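Local coordinates for protein UDP-N-Acetylglucosamine 2-Epimerase (Thermus thermophilus, PDB 1V4V) that probably interconverts UDP-N-acetylglucosamine and UDP-N-acetylmannosamine as a UDP-GlcNAc 2-epimerase with a two-domain GT-B-type fold, at residues A22-L26 and L54-Q58; L149-P155 and G170-Q176; M205-W211 and H238-V243. The contacts are given in a common frame with arbitrary orientation. Where two conformers were deposited one is given. Numbering follows the deposited sequence.

Contact 1: A22-L26 and L54-Q58; sequences APVYL and LFGIQ
Ile57 lays its CG2 methyl over one face of the Tyr25 ring, a CH-pi contact 4.0 Å from CG2 to the ring centroid and 10° off the normal. Residues 22-26 are helical, within helix 15-29. The helix is kinked where the N atoms of Pro23 and Val24 make no bond to the preceding turn; Pro23 has no N-H to give. Leu26 N donates a hydrogen bond to Ala22 O at 3.0 Å. Segment 54-58 leaves helix 45-53 through a Schellman motif. Gly56 has positive phi (68/42), and Ile57 and Gln58 are extended (-123/140 and -121/150). The closest CA pair is Ala22 and Phe55, 6.7 Å apart. Ile57 takes rotamer mt. Its CD1 reaches Tyr25 CD2 at 3.4 Å, Ala22 CB at 3.9 Å and Leu26 CG at 4.3 Å. Tyr25 has chi1 t, with chi2 near 90°. Phe55 has chi1 m and turns a ring face to Ala22, whose CB lies 3.8 Å from the ring centroid. Leu26, rotamer mt, brings CD1 to 4.0 Å from Phe55 O. The polar link is through water. Tyr25 OH accepts from water 1 at 2.8 Å, and Gln58 N donates to that water at 3.1 Å. Tyr25 OH donates to water 2 at 2.7 Å, which in turn donates to Gln58 O at 2.7 Å. Leu184 of helix 177-188 touches both Leu26 and Phe55, and Val38 of strand 34-40 touches Tyr25 and Ile57. The arrangement is hydrophobic packing of a helix against a post-helix turn in the parallel alpha/beta N-terminal domain, a Rossmann-like half of the GT-B fold.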
ATOM      1  N   ALA A  22      14.578  12.659  13.700  1.00 25.76           N
ATOM      2  CA  ALA A  22      15.859  12.974  14.335  1.00 26.79           C
ATOM      3  C   ALA A  22      16.189  12.032  15.497  1.00 26.37           C
ATOM      4  O   ALA A  22      17.313  11.531  15.600  1.00 25.21           O
ATOM      5  CB  ALA A  22      15.866  14.431  14.814  1.00 26.12           C
ATOM      6  N   PRO A  23      15.217  11.778  16.391  1.00 26.71           N
ATOM      7  CA  PRO A  23      15.471  10.882  17.525  1.00 26.17           C
ATOM      8  C   PRO A  23      15.856   9.475  17.072  1.00 27.46           C
ATOM      9  O   PRO A  23      16.654   8.794  17.723  1.00 27.03           O
ATOM     10  CB  PRO A  23      14.145  10.892  18.281  1.00 28.11           C
ATOM     11  CG  PRO A  23      13.587  12.249  17.976  1.00 27.85           C
ATOM     12  CD  PRO A  23      13.889  12.408  16.507  1.00 27.51           C
ATOM     13  N   VAL A  24      15.267   9.036  15.961  1.00 26.18           N
ATOM     14  CA  VAL A  24      15.549   7.714  15.411  1.00 24.46           C
ATOM     15  C   VAL A  24      16.966   7.698  14.841  1.00 23.95           C
ATOM     16  O   VAL A  24      17.738   6.778  15.098  1.00 26.95           O
ATOM     17  CB  VAL A  24      14.545   7.360  14.289  1.00 24.96           C
ATOM     18  CG1 VAL A  24      14.890   5.995  13.686  1.00 24.79           C
ATOM     19  CG2 VAL A  24      13.127   7.361  14.847  1.00 23.50           C
ATOM     20  N   TYR A  25      17.298   8.722  14.067  1.00 25.15           N
ATOM     21  CA  TYR A  25      18.626   8.836  13.468  1.00 27.81           C
ATOM     22  C   TYR A  25      19.730   8.747  14.522  1.00 28.97           C
ATOM     23  O   TYR A  25      20.694   7.992  14.373  1.00 27.30           O
ATOM     24  CB  TYR A  25      18.759  10.172  12.742  1.00 26.30           C
ATOM     25  CG  TYR A  25      20.120  10.412  12.130  1.00 30.42           C
ATOM     26  CD1 TYR A  25      20.401  10.003  10.827  1.00 30.70           C
ATOM     27  CD2 TYR A  25      21.133  11.049  12.855  1.00 29.82           C
ATOM     28  CE1 TYR A  25      21.649  10.224  10.258  1.00 31.72           C
ATOM     29  CE2 TYR A  25      22.387  11.269  12.294  1.00 30.90           C
ATOM     30  CZ  TYR A  25      22.636  10.857  10.994  1.00 32.45           C
ATOM     31  OH  TYR A  25      23.864  11.094  10.417  1.00 32.10           O
ATOM     32  N   LEU A  26      19.586   9.532  15.583  1.00 28.53           N
ATOM     33  CA  LEU A  26      20.591   9.559  16.640  1.00 29.83           C
ATOM     34  C   LEU A  26      20.672   8.241  17.400  1.00 28.90           C
ATOM     35  O   LEU A  26      21.756   7.813  17.787  1.00 28.12           O
ATOM     36  CB  LEU A  26      20.309  10.726  17.592  1.00 29.46           C
ATOM     37  CG  LEU A  26      20.409  12.098  16.911  1.00 32.58           C
ATOM     38  CD1 LEU A  26      19.897  13.190  17.841  1.00 32.53           C
ATOM     39  CD2 LEU A  26      21.859  12.367  16.505  1.00 31.61           C
ATOM     40  N   LEU A  54      19.626  21.805  14.321  1.00 43.18           N
ATOM     41  CA  LEU A  54      19.407  21.785  15.764  1.00 43.26           C
ATOM     42  C   LEU A  54      19.815  20.458  16.369  1.00 42.28           C
ATOM     43  O   LEU A  54      20.404  20.416  17.446  1.00 43.34           O
ATOM     44  CB  LEU A  54      17.935  22.026  16.111  1.00 44.70           C
ATOM     45  CG  LEU A  54      17.598  21.736  17.587  1.00 44.67           C
ATOM     46  CD1 LEU A  54      18.191  22.826  18.470  1.00 46.49           C
ATOM     47  CD2 LEU A  54      16.100  21.653  17.791  1.00 44.21           C
ATOM     48  N   PHE A  55      19.496  19.370  15.675  1.00 40.63           N
ATOM     49  CA  PHE A  55      19.809  18.039  16.177  1.00 38.96           C
ATOM     50  C   PHE A  55      21.195  17.555  15.784  1.00 35.99           C
ATOM     51  O   PHE A  55      21.573  16.431  16.097  1.00 36.97           O
ATOM     52  CB  PHE A  55      18.756  17.038  15.693  1.00 40.72           C
ATOM     53  CG  PHE A  55      17.344  17.517  15.870  1.00 42.43           C
ATOM     54  CD1 PHE A  55      16.696  18.203  14.848  1.00 42.30           C
ATOM     55  CD2 PHE A  55      16.666  17.305  17.067  1.00 43.19           C
ATOM     56  CE1 PHE A  55      15.392  18.673  15.015  1.00 44.80           C
ATOM     57  CE2 PHE A  55      15.365  17.770  17.245  1.00 43.87           C
ATOM     58  CZ  PHE A  55      14.727  18.456  16.217  1.00 43.77           C
ATOM     59  N   GLY A  56      21.951  18.407  15.100  1.00 35.27           N
ATOM     60  CA  GLY A  56      23.291  18.034  14.685  1.00 33.85           C
ATOM     61  C   GLY A  56      23.294  16.940  13.634  1.00 33.66           C
ATOM     62  O   GLY A  56      24.105  16.013  13.692  1.00 33.85           O
ATOM     63  N   ILE A  57      22.390  17.056  12.666  1.00 31.58           N
ATOM     64  CA  ILE A  57      22.266  16.077  11.589  1.00 31.79           C
ATOM     65  C   ILE A  57      22.410  16.747  10.224  1.00 31.08           C
ATOM     66  O   ILE A  57      21.900  17.844  10.004  1.00 31.94           O
ATOM     67  CB  ILE A  57      20.889  15.361  11.657  1.00 30.38           C
ATOM     68  CG1 ILE A  57      20.782  14.564  12.957  1.00 29.14           C
ATOM     69  CG2 ILE A  57      20.710  14.425  10.458  1.00 30.93           C
ATOM     70  CD1 ILE A  57      19.400  13.984  13.213  1.00 28.75           C
ATOM     71  N   GLN A  58      23.114  16.080   9.316  1.00 32.00           N
ATOM     72  CA  GLN A  58      23.323  16.590   7.963  1.00 33.19           C
ATOM     73  C   GLN A  58      22.742  15.547   7.014  1.00 32.46           C
ATOM     74  O   GLN A  58      22.746  14.359   7.337  1.00 31.78           O
ATOM     75  CB  GLN A  58      24.819  16.740   7.680  1.00 38.06           C
ATOM     76  CG  GLN A  58      25.657  17.059   8.912  1.00 44.56           C
ATOM     77  CD  GLN A  58      25.284  18.376   9.559  1.00 48.56           C
ATOM     78  OE1 GLN A  58      25.674  18.656  10.695  1.00 52.57           O
ATOM     79  NE2 GLN A  58      24.534  19.202   8.835  1.00 51.16           N
TER
HETATM   80  O   HOH W   1      24.805  13.693  10.416  1.00 38.58           O
HETATM   81  O   HOH W   2      23.746  11.871   7.863  1.00 39.58           O

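Contact 2: L149-P155 and G170-Q176; sequences LDFAPTP and GILVTGQ
Phe151 (chi1 m) and Leu172 (tp) form the apolar centre, with Phe151 CD1 3.9 Å from Leu172 CD2 and 3.8 Å from Thr174 CG2. Both point to the sheet face covered by helix 353-364. On the other face, under helix 155-162, Ala152 CB lies 4.3 Å from Ile171 CG2. Strands 149-152 and 171-173 run parallel, 4.7 Å apart at 22°. Asp150 pairs with Ile171, Phe151 with Leu172 and Ala152 with Val173, CA atoms 4.7 to 5.0 Å apart. Four backbone hydrogen bonds join them: Asp150 N to Gly170 O, Leu172 N to Asp150 O and Ala152 N to Leu172 O, each 2.9 Å, and Thr174 N to Ala152 O, 2.8 Å. Gly175 adopts 88/-180, angles that would jam a CB against Thr174 O, favouring glycine. Water 3 donates to Phe151 O at 3.1 Å and Thr174 OG1 at 2.9 Å. Thr154 OG1 caps Ala157 N. Backbone hydrogen bonding fixes the register of this beta-alpha-beta unit, while apolar side chains on each face pack against a helix.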
ATOM      1  N   LEU A 149       8.487  -3.721   8.916  1.00 25.66           N
ATOM      2  CA  LEU A 149       8.229  -3.456  10.324  1.00 27.04           C
ATOM      3  C   LEU A 149       7.463  -2.150  10.486  1.00 23.96           C
ATOM      4  O   LEU A 149       7.880  -1.106   9.981  1.00 25.86           O
ATOM      5  CB  LEU A 149       9.553  -3.386  11.096  1.00 28.98           C
ATOM      6  CG  LEU A 149       9.490  -3.232  12.620  1.00 32.34           C
ATOM      7  CD1 LEU A 149       8.552  -4.275  13.215  1.00 32.41           C
ATOM      8  CD2 LEU A 149      10.901  -3.380  13.200  1.00 31.54           C
ATOM      9  N   ASP A 150       6.326  -2.222  11.169  1.00 24.37           N
ATOM     10  CA  ASP A 150       5.504  -1.043  11.430  1.00 23.70           C
ATOM     11  C   ASP A 150       5.719  -0.636  12.875  1.00 25.01           C
ATOM     12  O   ASP A 150       5.611  -1.468  13.780  1.00 25.42           O
ATOM     13  CB  ASP A 150       4.022  -1.356  11.223  1.00 27.16           C
ATOM     14  CG  ASP A 150       3.601  -1.251   9.775  1.00 29.90           C
ATOM     15  OD1 ASP A 150       2.814  -2.104   9.328  1.00 35.63           O
ATOM     16  OD2 ASP A 150       4.051  -0.308   9.089  1.00 33.26           O
ATOM     17  N   PHE A 151       6.028   0.640  13.086  1.00 24.08           N
ATOM     18  CA  PHE A 151       6.237   1.168  14.426  1.00 24.10           C
ATOM     19  C   PHE A 151       4.980   1.960  14.777  1.00 23.85           C
ATOM     20  O   PHE A 151       4.822   3.108  14.368  1.00 23.23           O
ATOM     21  CB  PHE A 151       7.475   2.064  14.431  1.00 23.06           C
ATOM     22  CG  PHE A 151       8.733   1.349  14.014  1.00 23.85           C
ATOM     23  CD1 PHE A 151       9.418   0.538  14.915  1.00 22.50           C
ATOM     24  CD2 PHE A 151       9.221   1.469  12.715  1.00 24.51           C
ATOM     25  CE1 PHE A 151      10.577  -0.145  14.530  1.00 22.77           C
ATOM     26  CE2 PHE A 151      10.374   0.792  12.316  1.00 25.04           C
ATOM     27  CZ  PHE A 151      11.056  -0.016  13.227  1.00 24.58           C
ATOM     28  N   ALA A 152       4.078   1.317  15.515  1.00 23.83           N
ATOM     29  CA  ALA A 152       2.813   1.931  15.906  1.00 24.37           C
ATOM     30  C   ALA A 152       2.949   2.783  17.159  1.00 24.86           C
ATOM     31  O   ALA A 152       3.526   2.354  18.152  1.00 25.49           O
ATOM     32  CB  ALA A 152       1.767   0.854  16.126  1.00 23.46           C
ATOM     33  N   PRO A 153       2.406   4.007  17.127  1.00 26.96           N
ATOM     34  CA  PRO A 153       2.497   4.888  18.295  1.00 27.73           C
ATOM     35  C   PRO A 153       1.615   4.448  19.464  1.00 29.39           C
ATOM     36  O   PRO A 153       1.942   4.696  20.620  1.00 31.56           O
ATOM     37  CB  PRO A 153       2.076   6.242  17.731  1.00 27.74           C
ATOM     38  CG  PRO A 153       1.057   5.852  16.686  1.00 27.81           C
ATOM     39  CD  PRO A 153       1.737   4.686  16.001  1.00 24.64           C
ATOM     40  N   THR A 154       0.515   3.768  19.156  1.00 29.56           N
ATOM     41  CA  THR A 154      -0.430   3.329  20.182  1.00 31.19           C
ATOM     42  C   THR A 154      -0.981   1.931  19.934  1.00 33.21           C
ATOM     43  O   THR A 154      -0.845   1.379  18.840  1.00 31.41           O
ATOM     44  CB  THR A 154      -1.658   4.255  20.227  1.00 32.18           C
ATOM     45  OG1 THR A 154      -2.361   4.155  18.980  1.00 31.40           O
ATOM     46  CG2 THR A 154      -1.241   5.703  20.451  1.00 32.09           C
ATOM     47  N   PRO A 155      -1.625   1.344  20.957  1.00 32.97           N
ATOM     48  CA  PRO A 155      -2.212   0.008  20.838  1.00 33.35           C
ATOM     49  C   PRO A 155      -3.310   0.045  19.773  1.00 33.99           C
ATOM     50  O   PRO A 155      -3.510  -0.920  19.035  1.00 34.75           O
ATOM     51  CB  PRO A 155      -2.768  -0.246  22.236  1.00 35.28           C
ATOM     52  CG  PRO A 155      -1.785   0.481  23.112  1.00 34.76           C
ATOM     53  CD  PRO A 155      -1.613   1.783  22.367  1.00 34.27           C
ATOM     54  N   GLY A 170       5.357  -8.324  12.795  1.00 36.12           N
ATOM     55  CA  GLY A 170       5.706  -7.176  11.982  1.00 35.67           C
ATOM     56  C   GLY A 170       5.275  -5.843  12.564  1.00 34.39           C
ATOM     57  O   GLY A 170       5.352  -4.819  11.883  1.00 33.80           O
ATOM     58  N   ILE A 171       4.814  -5.846  13.812  1.00 32.40           N
ATOM     59  CA  ILE A 171       4.373  -4.612  14.461  1.00 30.84           C
ATOM     60  C   ILE A 171       5.023  -4.441  15.829  1.00 31.29           C
ATOM     61  O   ILE A 171       5.091  -5.386  16.614  1.00 30.18           O
ATOM     62  CB  ILE A 171       2.846  -4.598  14.677  1.00 31.56           C
ATOM     63  CG1 ILE A 171       2.123  -4.835  13.349  1.00 29.58           C
ATOM     64  CG2 ILE A 171       2.421  -3.263  15.289  1.00 29.52           C
ATOM     65  CD1 ILE A 171       0.646  -5.115  13.506  1.00 29.98           C
ATOM     66  N   LEU A 172       5.489  -3.226  16.103  1.00 29.36           N
ATOM     67  CA  LEU A 172       6.111  -2.888  17.382  1.00 30.00           C
ATOM     68  C   LEU A 172       5.450  -1.605  17.886  1.00 28.54           C
ATOM     69  O   LEU A 172       5.404  -0.617  17.165  1.00 26.84           O
ATOM     70  CB  LEU A 172       7.613  -2.643  17.198  1.00 30.66           C
ATOM     71  CG  LEU A 172       8.415  -2.219  18.435  1.00 34.51           C
ATOM     72  CD1 LEU A 172       8.503  -3.381  19.412  1.00 37.85           C
ATOM     73  CD2 LEU A 172       9.817  -1.793  18.021  1.00 36.38           C
ATOM     74  N   VAL A 173       4.915  -1.625  19.103  1.00 28.55           N
ATOM     75  CA  VAL A 173       4.289  -0.428  19.669  1.00 28.62           C
ATOM     76  C   VAL A 173       5.429   0.344  20.320  1.00 27.94           C
ATOM     77  O   VAL A 173       6.049  -0.133  21.267  1.00 29.28           O
ATOM     78  CB  VAL A 173       3.225  -0.784  20.726  1.00 29.56           C
ATOM     79  CG1 VAL A 173       2.644   0.483  21.324  1.00 31.75           C
ATOM     80  CG2 VAL A 173       2.119  -1.605  20.085  1.00 30.94           C
ATOM     81  N   THR A 174       5.695   1.545  19.814  1.00 26.29           N
ATOM     82  CA  THR A 174       6.815   2.338  20.299  1.00 26.50           C
ATOM     83  C   THR A 174       6.493   3.602  21.086  1.00 26.41           C
ATOM     84  O   THR A 174       7.341   4.100  21.823  1.00 26.16           O
ATOM     85  CB  THR A 174       7.691   2.782  19.119  1.00 26.68           C
ATOM     86  OG1 THR A 174       6.928   3.663  18.282  1.00 26.70           O
ATOM     87  CG2 THR A 174       8.139   1.577  18.297  1.00 26.23           C
ATOM     88  N   GLY A 175       5.277   4.113  20.938  1.00 26.72           N
ATOM     89  CA  GLY A 175       4.939   5.370  21.582  1.00 26.24           C
ATOM     90  C   GLY A 175       5.366   6.398  20.544  1.00 27.98           C
ATOM     91  O   GLY A 175       5.868   6.012  19.487  1.00 24.78           O
ATOM     92  N   GLN A 176       5.200   7.689  20.816  1.00 27.63           N
ATOM     93  CA  GLN A 176       5.568   8.698  19.827  1.00 27.98           C
ATOM     94  C   GLN A 176       7.002   9.218  19.895  1.00 28.28           C
ATOM     95  O   GLN A 176       7.483   9.606  20.959  1.00 27.11           O
ATOM     96  CB  GLN A 176       4.598   9.879  19.913  1.00 32.02           C
ATOM     97  CG  GLN A 176       3.147   9.491  19.690  1.00 36.51           C
ATOM     98  CD  GLN A 176       2.259  10.691  19.411  1.00 42.05           C
ATOM     99  OE1 GLN A 176       1.055  10.664  19.676  1.00 42.35           O
ATOM    100  NE2 GLN A 176       2.850  11.749  18.862  1.00 42.85           N
TER
HETATM  101  O   HOH W   3       6.528   5.247  15.891  1.00 35.38           O

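Contact 3: M205-W211 and H238-V243; sequences MHRRENW and HLNPVV
Both segments follow strands. Residues 205-207 are loop and a 3-10 segment begins at 208, with Asn210 N bonded to Arg207 O at 2.8 Å and Trp211 N to Arg208 O at 3.1 Å. In 238-243, a loop leads into helix 241-251, with Asn240 (-47/118) at the N-cap position, though its side chain makes no capping bond. CA atoms are closest at His206-His238, 6.7 Å, and Trp211-Val243, 6.5 Å. His206 (chi1 p) and His238 (chi1 m) make an offset stack, centroids 4.2 Å apart and planes at 10°. His206 CB also sits 3.6 Å from the His238 ring centroid. Trp211 (chi1 m) receives Val243 CG2 over its six-membered ring, 3.5 Å from the centroid, while Val242 CG1 lies 4.4 Å from Trp211 CD1. Water 4 is 3.1 Å from His238 ND1 and accepts a weak bond from Met205 N at 3.2 Å. The contact joins the loops after neighbouring parallel strands 200-203 and 232-236, with Leu214 of helix 214-227 touching Met205, present as selenomethionine, and Val243.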
HETATM    1  N   MSE A 205      -0.602  32.188  24.377  1.00 37.08           N
HETATM    2  CA  MSE A 205      -2.030  32.341  24.035  1.00 38.58           C
HETATM    3  C   MSE A 205      -2.136  32.705  22.564  1.00 41.68           C
HETATM    4  O   MSE A 205      -1.637  33.756  22.145  1.00 42.65           O
HETATM    5  CB  MSE A 205      -2.620  33.472  24.897  0.50 37.07           C
HETATM    6  CG  MSE A 205      -2.809  33.125  26.395  0.50 35.71           C
HETATM    7 SE   MSE A 205      -4.049  34.312  27.274  0.50 33.87          SE
HETATM    8  CE  MSE A 205      -2.909  35.820  27.360  0.50 31.43           C
ATOM      9  N   HIS A 206      -2.764  31.846  21.770  1.00 45.31           N
ATOM     10  CA  HIS A 206      -2.912  32.122  20.340  1.00 48.36           C
ATOM     11  C   HIS A 206      -4.039  31.367  19.637  1.00 48.40           C
ATOM     12  O   HIS A 206      -4.127  31.410  18.409  1.00 49.36           O
ATOM     13  CB  HIS A 206      -1.609  31.840  19.586  1.00 50.25           C
ATOM     14  CG  HIS A 206      -1.237  30.389  19.549  1.00 53.05           C
ATOM     15  ND1 HIS A 206      -1.274  29.639  18.392  1.00 54.66           N
ATOM     16  CD2 HIS A 206      -0.826  29.549  20.527  1.00 54.63           C
ATOM     17  CE1 HIS A 206      -0.899  28.401  18.660  1.00 55.62           C
ATOM     18  NE2 HIS A 206      -0.621  28.320  19.948  1.00 55.18           N
ATOM     19  N   ARG A 207      -4.890  30.681  20.393  1.00 48.00           N
ATOM     20  CA  ARG A 207      -6.005  29.966  19.791  1.00 47.13           C
ATOM     21  C   ARG A 207      -6.911  31.038  19.195  1.00 44.73           C
ATOM     22  O   ARG A 207      -7.403  31.911  19.907  1.00 41.20           O
ATOM     23  CB  ARG A 207      -6.751  29.156  20.856  1.00 49.53           C
ATOM     24  CG  ARG A 207      -7.793  28.205  20.287  1.00 54.39           C
ATOM     25  CD  ARG A 207      -8.422  27.348  21.376  1.00 57.55           C
ATOM     26  NE  ARG A 207      -9.363  26.378  20.819  1.00 60.99           N
ATOM     27  CZ  ARG A 207      -9.028  25.398  19.984  1.00 62.54           C
ATOM     28  NH1 ARG A 207      -7.768  25.249  19.601  1.00 63.45           N
ATOM     29  NH2 ARG A 207      -9.956  24.566  19.529  1.00 63.57           N
ATOM     30  N   ARG A 208      -7.132  30.971  17.888  1.00 45.08           N
ATOM     31  CA  ARG A 208      -7.950  31.968  17.213  1.00 46.35           C
ATOM     32  C   ARG A 208      -9.305  32.242  17.857  1.00 44.37           C
ATOM     33  O   ARG A 208      -9.746  33.388  17.887  1.00 42.63           O
ATOM     34  CB  ARG A 208      -8.163  31.594  15.746  1.00 50.82           C
ATOM     35  CG  ARG A 208      -8.609  32.784  14.919  1.00 56.12           C
ATOM     36  CD  ARG A 208      -9.361  32.384  13.665  1.00 59.71           C
ATOM     37  NE  ARG A 208      -9.817  33.563  12.932  1.00 63.80           N
ATOM     38  CZ  ARG A 208     -10.549  34.538  13.465  1.00 65.86           C
ATOM     39  NH1 ARG A 208     -10.914  34.482  14.740  1.00 67.47           N
ATOM     40  NH2 ARG A 208     -10.914  35.576  12.725  1.00 67.12           N
ATOM     41  N   GLU A 209      -9.968  31.206  18.367  1.00 43.57           N
ATOM     42  CA  GLU A 209     -11.275  31.400  18.989  1.00 41.78           C
ATOM     43  C   GLU A 209     -11.197  32.211  20.280  1.00 39.71           C
ATOM     44  O   GLU A 209     -12.170  32.851  20.676  1.00 39.74           O
ATOM     45  CB  GLU A 209     -11.960  30.055  19.267  1.00 44.41           C
ATOM     46  CG  GLU A 209     -11.292  29.191  20.322  1.00 48.71           C
ATOM     47  CD  GLU A 209     -12.169  28.028  20.748  1.00 51.70           C
ATOM     48  OE1 GLU A 209     -13.251  28.277  21.319  1.00 52.81           O
ATOM     49  OE2 GLU A 209     -11.783  26.865  20.510  1.00 53.53           O
ATOM     50  N   ASN A 210     -10.042  32.181  20.936  1.00 36.43           N
ATOM     51  CA  ASN A 210      -9.848  32.932  22.174  1.00 34.89           C
ATOM     52  C   ASN A 210      -9.467  34.387  21.878  1.00 32.67           C
ATOM     53  O   ASN A 210      -9.413  35.214  22.785  1.00 27.90           O
ATOM     54  CB  ASN A 210      -8.753  32.287  23.034  1.00 35.05           C
ATOM     55  CG  ASN A 210      -9.275  31.156  23.914  1.00 37.47           C
ATOM     56  OD1 ASN A 210     -10.460  30.821  23.881  1.00 33.94           O
ATOM     57  ND2 ASN A 210      -8.385  30.566  24.711  1.00 34.58           N
ATOM     58  N   TRP A 211      -9.208  34.692  20.607  1.00 34.16           N
ATOM     59  CA  TRP A 211      -8.829  36.048  20.185  1.00 36.16           C
ATOM     60  C   TRP A 211      -9.508  37.171  20.961  1.00 33.83           C
ATOM     61  O   TRP A 211      -8.843  37.985  21.604  1.00 33.96           O
ATOM     62  CB  TRP A 211      -9.143  36.264  18.696  1.00 41.75           C
ATOM     63  CG  TRP A 211      -8.115  35.812  17.711  1.00 46.66           C
ATOM     64  CD1 TRP A 211      -8.217  35.885  16.349  1.00 48.90           C
ATOM     65  CD2 TRP A 211      -6.832  35.241  17.985  1.00 47.98           C
ATOM     66  NE1 TRP A 211      -7.080  35.397  15.759  1.00 50.17           N
ATOM     67  CE2 TRP A 211      -6.212  34.995  16.739  1.00 49.41           C
ATOM     68  CE3 TRP A 211      -6.144  34.911  19.157  1.00 48.57           C
ATOM     69  CZ2 TRP A 211      -4.938  34.435  16.634  1.00 49.84           C
ATOM     70  CZ3 TRP A 211      -4.880  34.357  19.052  1.00 48.81           C
ATOM     71  CH2 TRP A 211      -4.290  34.125  17.799  1.00 50.62           C
ATOM     72  N   HIS A 238       2.505  35.859  19.674  1.00 30.75           N
ATOM     73  CA  HIS A 238       2.404  35.703  18.227  1.00 34.56           C
ATOM     74  C   HIS A 238       2.361  37.064  17.527  1.00 34.67           C
ATOM     75  O   HIS A 238       1.915  38.059  18.104  1.00 29.71           O
ATOM     76  CB  HIS A 238       1.177  34.868  17.856  1.00 39.75           C
ATOM     77  CG  HIS A 238       1.408  33.391  17.959  1.00 44.95           C
ATOM     78  ND1 HIS A 238       1.555  32.744  19.167  1.00 47.52           N
ATOM     79  CD2 HIS A 238       1.569  32.448  17.002  1.00 46.99           C
ATOM     80  CE1 HIS A 238       1.801  31.464  18.949  1.00 47.60           C
ATOM     81  NE2 HIS A 238       1.815  31.257  17.645  1.00 48.35           N
ATOM     82  N   LEU A 239       2.832  37.095  16.283  1.00 36.92           N
ATOM     83  CA  LEU A 239       2.895  38.326  15.498  1.00 39.39           C
ATOM     84  C   LEU A 239       1.564  38.954  15.093  1.00 40.15           C
ATOM     85  O   LEU A 239       1.502  40.158  14.833  1.00 40.36           O
ATOM     86  CB  LEU A 239       3.739  38.091  14.242  1.00 41.62           C
ATOM     87  CG  LEU A 239       5.219  37.797  14.492  1.00 43.06           C
ATOM     88  CD1 LEU A 239       5.897  37.425  13.185  1.00 45.02           C
ATOM     89  CD2 LEU A 239       5.880  39.015  15.116  1.00 43.12           C
ATOM     90  N   ASN A 240       0.508  38.149  15.030  1.00 39.36           N
ATOM     91  CA  ASN A 240      -0.805  38.653  14.646  1.00 40.22           C
ATOM     92  C   ASN A 240      -1.147  39.945  15.390  1.00 40.05           C
ATOM     93  O   ASN A 240      -1.243  39.960  16.618  1.00 37.81           O
ATOM     94  CB  ASN A 240      -1.880  37.606  14.940  1.00 43.89           C
ATOM     95  CG  ASN A 240      -1.519  36.236  14.407  1.00 47.14           C
ATOM     96  OD1 ASN A 240      -0.560  35.612  14.864  1.00 48.67           O
ATOM     97  ND2 ASN A 240      -2.284  35.762  13.429  1.00 49.99           N
ATOM     98  N   PRO A 241      -1.334  41.050  14.647  1.00 39.48           N
ATOM     99  CA  PRO A 241      -1.668  42.344  15.253  1.00 39.30           C
ATOM    100  C   PRO A 241      -2.880  42.270  16.184  1.00 37.13           C
ATOM    101  O   PRO A 241      -2.934  42.966  17.196  1.00 37.03           O
ATOM    102  CB  PRO A 241      -1.926  43.236  14.039  1.00 39.94           C
ATOM    103  CG  PRO A 241      -0.990  42.667  13.011  1.00 40.91           C
ATOM    104  CD  PRO A 241      -1.192  41.178  13.185  1.00 40.41           C
ATOM    105  N   VAL A 242      -3.851  41.431  15.832  1.00 36.46           N
ATOM    106  CA  VAL A 242      -5.060  41.271  16.639  1.00 36.04           C
ATOM    107  C   VAL A 242      -4.699  40.816  18.053  1.00 34.48           C
ATOM    108  O   VAL A 242      -5.281  41.274  19.043  1.00 33.73           O
ATOM    109  CB  VAL A 242      -6.014  40.225  16.021  1.00 38.71           C
ATOM    110  CG1 VAL A 242      -7.304  40.162  16.822  1.00 39.63           C
ATOM    111  CG2 VAL A 242      -6.298  40.571  14.569  1.00 40.85           C
ATOM    112  N   VAL A 243      -3.732  39.907  18.132  1.00 30.65           N
ATOM    113  CA  VAL A 243      -3.264  39.377  19.407  1.00 28.63           C
ATOM    114  C   VAL A 243      -2.516  40.444  20.198  1.00 27.77           C
ATOM    115  O   VAL A 243      -2.757  40.634  21.389  1.00 25.22           O
ATOM    116  CB  VAL A 243      -2.310  38.185  19.188  1.00 28.47           C
ATOM    117  CG1 VAL A 243      -1.730  37.717  20.520  1.00 30.46           C
ATOM    118  CG2 VAL A 243      -3.049  37.052  18.498  1.00 30.23           C
TER
HETATM  119  O   HOH W   4       1.653  32.735  22.244  1.00 35.95           O

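Overall arrangement
The contacts follow one another along the chain, each closing before the next opens. Contacts 1 and 2 share the N-terminal domain, built on the parallel sheet that includes strands 34-40, 149-152 and 171-173. Their centres are 20 Å apart, and their nearest atoms about 7 Å. Helix 177-188, which follows contact 2 in the chain, packs on contact 1. Contact 3 belongs to the second domain, around the sheet containing strands 200-203 and 232-236. Its centre is 32 Å from that of contact 1 and 36 Å from that of contact 2, across the chain's centre. The set thus samples both domains of the GT-B fold, whose active site in this family lies in the cleft between them.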